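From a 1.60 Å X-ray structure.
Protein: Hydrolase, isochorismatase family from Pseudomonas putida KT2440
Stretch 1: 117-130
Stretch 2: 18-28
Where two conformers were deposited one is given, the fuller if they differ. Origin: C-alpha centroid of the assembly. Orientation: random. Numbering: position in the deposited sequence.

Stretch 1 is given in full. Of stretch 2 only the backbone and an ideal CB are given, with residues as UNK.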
# COMPACT_ATOMS: atom_id res chain seq x y z
N THR A 117 13.85 -10.81 13.27
CA THR A 117 13.75 -12.18 12.83
C THR A 117 14.31 -12.36 11.41
O THR A 117 15.13 -13.28 11.13
CB THR A 117 12.31 -12.67 12.90
OG1 THR A 117 11.92 -12.64 14.28
CG2 THR A 117 12.17 -14.06 12.33
N LEU A 118 13.87 -11.53 10.49
CA LEU A 118 14.36 -11.64 9.12
C LEU A 118 15.88 -11.36 9.03
O LEU A 118 16.56 -12.03 8.25
CB LEU A 118 13.58 -10.75 8.18
CG LEU A 118 12.10 -11.06 8.02
CD1 LEU A 118 11.48 -10.03 7.08
CD2 LEU A 118 11.96 -12.47 7.49
N GLN A 119 16.39 -10.44 9.85
CA GLN A 119 17.85 -10.19 9.94
C GLN A 119 18.61 -11.44 10.38
O GLN A 119 19.58 -11.86 9.75
CB GLN A 119 18.14 -9.01 10.87
CG GLN A 119 17.78 -7.70 10.22
CD GLN A 119 17.92 -6.52 11.16
OE1 GLN A 119 17.48 -6.58 12.30
NE2 GLN A 119 18.55 -5.47 10.69
N GLU A 120 18.08 -12.09 11.42
CA GLU A 120 18.65 -13.28 11.94
C GLU A 120 18.68 -14.42 10.92
O GLU A 120 19.62 -15.25 10.90
CB GLU A 120 17.81 -13.70 13.12
CG GLU A 120 18.42 -14.78 13.96
CD GLU A 120 17.60 -15.07 15.21
OE1 GLU A 120 16.46 -14.60 15.27
OE2 GLU A 120 18.12 -15.73 16.11
N LEU A 121 17.65 -14.48 10.08
CA LEU A 121 17.55 -15.53 9.09
C LEU A 121 18.50 -15.29 7.91
O LEU A 121 18.94 -16.22 7.24
CB LEU A 121 16.14 -15.64 8.58
CG LEU A 121 15.18 -16.55 9.37
CD1 LEU A 121 15.42 -16.45 10.87
CD2 LEU A 121 13.72 -16.31 9.06
N GLY A 122 18.88 -14.03 7.69
CA GLY A 122 19.93 -13.75 6.75
C GLY A 122 19.57 -13.64 5.29
O GLY A 122 20.47 -13.41 4.50
N HIS A 123 18.30 -13.78 4.92
CA HIS A 123 17.89 -13.69 3.49
C HIS A 123 17.22 -12.40 3.13
O HIS A 123 16.24 -12.00 3.75
CB HIS A 123 16.97 -14.87 3.12
CG HIS A 123 17.58 -16.18 3.42
ND1 HIS A 123 18.69 -16.66 2.75
CD2 HIS A 123 17.25 -17.13 4.33
CE1 HIS A 123 19.03 -17.83 3.25
NE2 HIS A 123 18.17 -18.14 4.21
N LEU A 124 17.75 -11.73 2.11
CA LEU A 124 17.12 -10.55 1.55
C LEU A 124 15.89 -10.89 0.72
O LEU A 124 15.01 -10.04 0.61
CB LEU A 124 18.12 -9.74 0.72
CG LEU A 124 19.16 -8.97 1.55
CD1 LEU A 124 20.14 -8.26 0.62
CD2 LEU A 124 18.52 -7.96 2.50
N ASP A 125 15.82 -12.11 0.18
CA ASP A 125 14.67 -12.58 -0.62
C ASP A 125 13.55 -13.22 0.21
O ASP A 125 13.70 -14.23 0.90
CB ASP A 125 15.07 -13.59 -1.70
CG ASP A 125 15.85 -12.97 -2.87
OD1 ASP A 125 15.27 -12.16 -3.61
OD2 ASP A 125 16.97 -13.39 -3.17
N LEU A 126 12.38 -12.60 0.08
CA LEU A 126 11.17 -13.01 0.76
C LEU A 126 10.13 -13.44 -0.24
O LEU A 126 9.85 -12.73 -1.20
CB LEU A 126 10.59 -11.88 1.61
CG LEU A 126 11.53 -11.10 2.54
CD1 LEU A 126 10.77 -9.97 3.22
CD2 LEU A 126 12.25 -12.01 3.53
N ILE A 127 9.55 -14.61 -0.01
CA ILE A 127 8.40 -15.08 -0.75
C ILE A 127 7.20 -14.86 0.18
O ILE A 127 7.20 -15.34 1.33
CB ILE A 127 8.53 -16.56 -1.18
CG1 ILE A 127 9.73 -16.70 -2.14
CG2 ILE A 127 7.24 -17.04 -1.83
CD1 ILE A 127 10.22 -18.11 -2.32
N VAL A 128 6.24 -14.09 -0.32
CA VAL A 128 5.08 -13.65 0.43
C VAL A 128 3.76 -14.12 -0.14
O VAL A 128 3.51 -14.03 -1.34
CB VAL A 128 5.07 -12.11 0.52
CG1 VAL A 128 3.92 -11.61 1.36
CG2 VAL A 128 6.37 -11.54 1.06
N CYS A 129 2.90 -14.63 0.74
CA CYS A 129 1.58 -15.01 0.33
C CYS A 129 0.62 -14.69 1.47
O CYS A 129 1.07 -14.31 2.55
CB CYS A 129 1.55 -16.50 -0.04
SG CYS A 129 1.96 -17.62 1.32
N GLY A 130 -0.67 -14.86 1.21
CA GLY A 130 -1.73 -14.71 2.22
C GLY A 130 -2.72 -13.60 1.95
O GLY A 130 -2.99 -13.23 0.80
N UNK A 18 13.03 -12.71 -9.68
CA UNK A 18 12.21 -13.35 -8.67
C UNK A 18 13.01 -14.24 -7.75
O UNK A 18 14.07 -14.77 -8.12
CB UNK A 18 11.10 -14.17 -9.34
N UNK A 19 12.47 -14.45 -6.56
CA UNK A 19 13.16 -15.23 -5.53
C UNK A 19 13.26 -16.66 -5.98
O UNK A 19 12.36 -17.17 -6.66
CB UNK A 19 12.44 -15.14 -4.18
N UNK A 20 14.34 -17.32 -5.57
CA UNK A 20 14.42 -18.77 -5.68
C UNK A 20 14.11 -19.24 -4.27
O UNK A 20 14.71 -18.75 -3.31
CB UNK A 20 15.77 -19.26 -6.19
N UNK A 21 13.19 -20.19 -4.14
CA UNK A 21 12.81 -20.75 -2.83
C UNK A 21 14.06 -21.17 -2.03
O UNK A 21 14.14 -20.97 -0.83
CB UNK A 21 11.88 -21.95 -3.02
N UNK A 22 15.06 -21.72 -2.73
CA UNK A 22 16.28 -22.21 -2.14
C UNK A 22 17.11 -21.14 -1.45
O UNK A 22 17.95 -21.48 -0.59
CB UNK A 22 17.12 -22.89 -3.22
N UNK A 23 16.89 -19.88 -1.78
CA UNK A 23 17.60 -18.78 -1.12
C UNK A 23 16.67 -17.82 -0.39
O UNK A 23 17.07 -16.72 -0.01
CB UNK A 23 18.42 -18.00 -2.15
N UNK A 24 15.45 -18.26 -0.11
CA UNK A 24 14.43 -17.35 0.41
C UNK A 24 13.92 -17.74 1.79
O UNK A 24 14.12 -18.85 2.22
CB UNK A 24 13.25 -17.29 -0.56
N UNK A 25 13.28 -16.77 2.43
CA UNK A 25 12.42 -17.01 3.62
C UNK A 25 10.96 -16.92 3.13
O UNK A 25 10.61 -16.02 2.36
CB UNK A 25 12.70 -16.00 4.74
N UNK A 26 10.10 -17.84 3.59
CA UNK A 26 8.68 -17.88 3.18
C UNK A 26 7.84 -17.27 4.30
O UNK A 26 8.01 -17.61 5.47
CB UNK A 26 8.22 -19.31 2.88
N UNK A 27 6.99 -16.32 3.94
CA UNK A 27 6.09 -15.63 4.87
C UNK A 27 4.64 -15.84 4.45
O UNK A 27 4.26 -15.49 3.34
CB UNK A 27 6.41 -14.14 4.93
N UNK A 28 3.85 -16.44 5.36
CA UNK A 28 2.43 -16.69 5.11
C UNK A 28 1.64 -15.75 6.01
O UNK A 28 1.66 -15.87 7.23
CB UNK A 28 2.06 -18.15 5.37

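Position 18 points its CB away from stretch 1, with phi near -62°. Many residues would suit, proline among them. It is Pro-18, and it makes no contact here.

At position 19 the CB points toward stretch 1. The ideal CB lies 3.7 Å from Ile-127 CG1 and 3.9 Å from Asp-125 CB. Space is short, so a small side chain fits best. It is Ala-19, whose CB packs on Ile-127 CG1.

Position 20 points away, and nearly any side chain would do. It is Lys-20. Its backbone N gives a hydrogen bond to water 1 (3.0 Å from N to the water O), which in turn donates to Asp-125 OD2.

Position 21 also points away overall, but its ideal CB is 4.2 Å from Ile-127 CD1. A long apolar chain could fold back onto that methyl. Leu-21 does so: its CD1 lies 3.7 Å from Ile-127 CD1.

Position 22 faces away with helical angles and sets little demand. It is Ser-22.

Position 23 points sideways, its ideal CB 4.9 Å from Asp-125 OD2 and 5.1 Å from His-123 ND1. Polar or basic residues would suit. It is His-23, and the end of its side chain leads away. Its backbone O accepts from water 2.

At position 24 the ideal CB is 3.4 Å from Asp-125 O and 3.6 Å from Ile-127 CD1. A small residue is favoured. Ala-24 touches that CD1 with its CB.

At position 25 the two strands run parallel. Its CB shares a face with Leu-126, near Leu-121 CD2 and the His-123 ring. A small polar or apolar residue would suit. In Ser-25, OG sits at the ring edge, 3.6 Å from His-123 CD2, and donates to water 3, which bridges to Leu-118 O and His-123 O. The backbone N donates to Asp-125 O (3.0 Å), and O accepts from Ile-127 N (3.0 Å).

Position 26 lies on the Ile-127 face, so an apolar chain is expected. Leu-26 brings CD1 to 3.8 Å from Ile-127 CG2.

Position 27 returns to the face of Leu-126 and Val-128, where branched or long apolar residues suit. Ile-27 CD1 meets Leu-126 CD1 at 4.0 Å and Leu-118 CD2 at 4.3 Å. Its N donates to Ile-127 O (2.8 Å), and its O accepts from Cys-129 N (3.1 Å).

Position 28 has its ideal CB 4.1 Å from Cys-129 SG. Apolar residues suit. Ile-28 places CG1 3.8 Å from that SG.

Stretch 2 18-28: PAKLSHASLII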
# COMPACT_ATOMS: atom_id res chain seq x y z
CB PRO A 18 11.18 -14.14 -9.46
CG PRO A 18 11.72 -14.21 -10.86
CD PRO A 18 12.52 -12.97 -11.04
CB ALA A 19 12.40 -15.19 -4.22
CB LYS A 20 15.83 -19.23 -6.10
CG LYS A 20 16.25 -18.92 -7.53
CD LYS A 20 15.45 -19.70 -8.56
CE LYS A 20 16.34 -20.26 -9.65
NZ LYS A 20 17.06 -19.15 -10.33
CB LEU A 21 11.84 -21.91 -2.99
CG LEU A 21 11.35 -22.55 -1.70
CD1 LEU A 21 10.75 -21.48 -0.77
CD2 LEU A 21 10.34 -23.65 -2.01
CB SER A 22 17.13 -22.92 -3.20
OG SER A 22 17.54 -22.05 -4.24
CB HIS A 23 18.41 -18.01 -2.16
CG HIS A 23 19.30 -18.86 -2.99
ND1 HIS A 23 20.21 -19.74 -2.45
CD2 HIS A 23 19.42 -18.98 -4.34
CE1 HIS A 23 20.85 -20.37 -3.42
NE2 HIS A 23 20.40 -19.92 -4.58
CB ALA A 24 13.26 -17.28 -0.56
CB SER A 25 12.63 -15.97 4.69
OG SER A 25 13.96 -15.92 5.25
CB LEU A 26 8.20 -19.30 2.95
CG LEU A 26 6.70 -19.51 2.66
CD1 LEU A 26 6.25 -18.85 1.36
CD2 LEU A 26 6.39 -20.99 2.63
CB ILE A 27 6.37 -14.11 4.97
CG1 ILE A 27 7.86 -13.83 5.27
CG2 ILE A 27 5.44 -13.47 6.02
CD1 ILE A 27 8.28 -12.38 5.21
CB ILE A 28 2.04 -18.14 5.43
CG1 ILE A 28 2.94 -19.10 4.66
CG2 ILE A 28 0.56 -18.39 5.08
CD1 ILE A 28 2.74 -20.55 4.99
O HOH W 1 16.71 -15.77 -4.73
O HOH W 2 18.06 -14.17 -0.23
O HOH W 3 15.47 -13.45 5.94
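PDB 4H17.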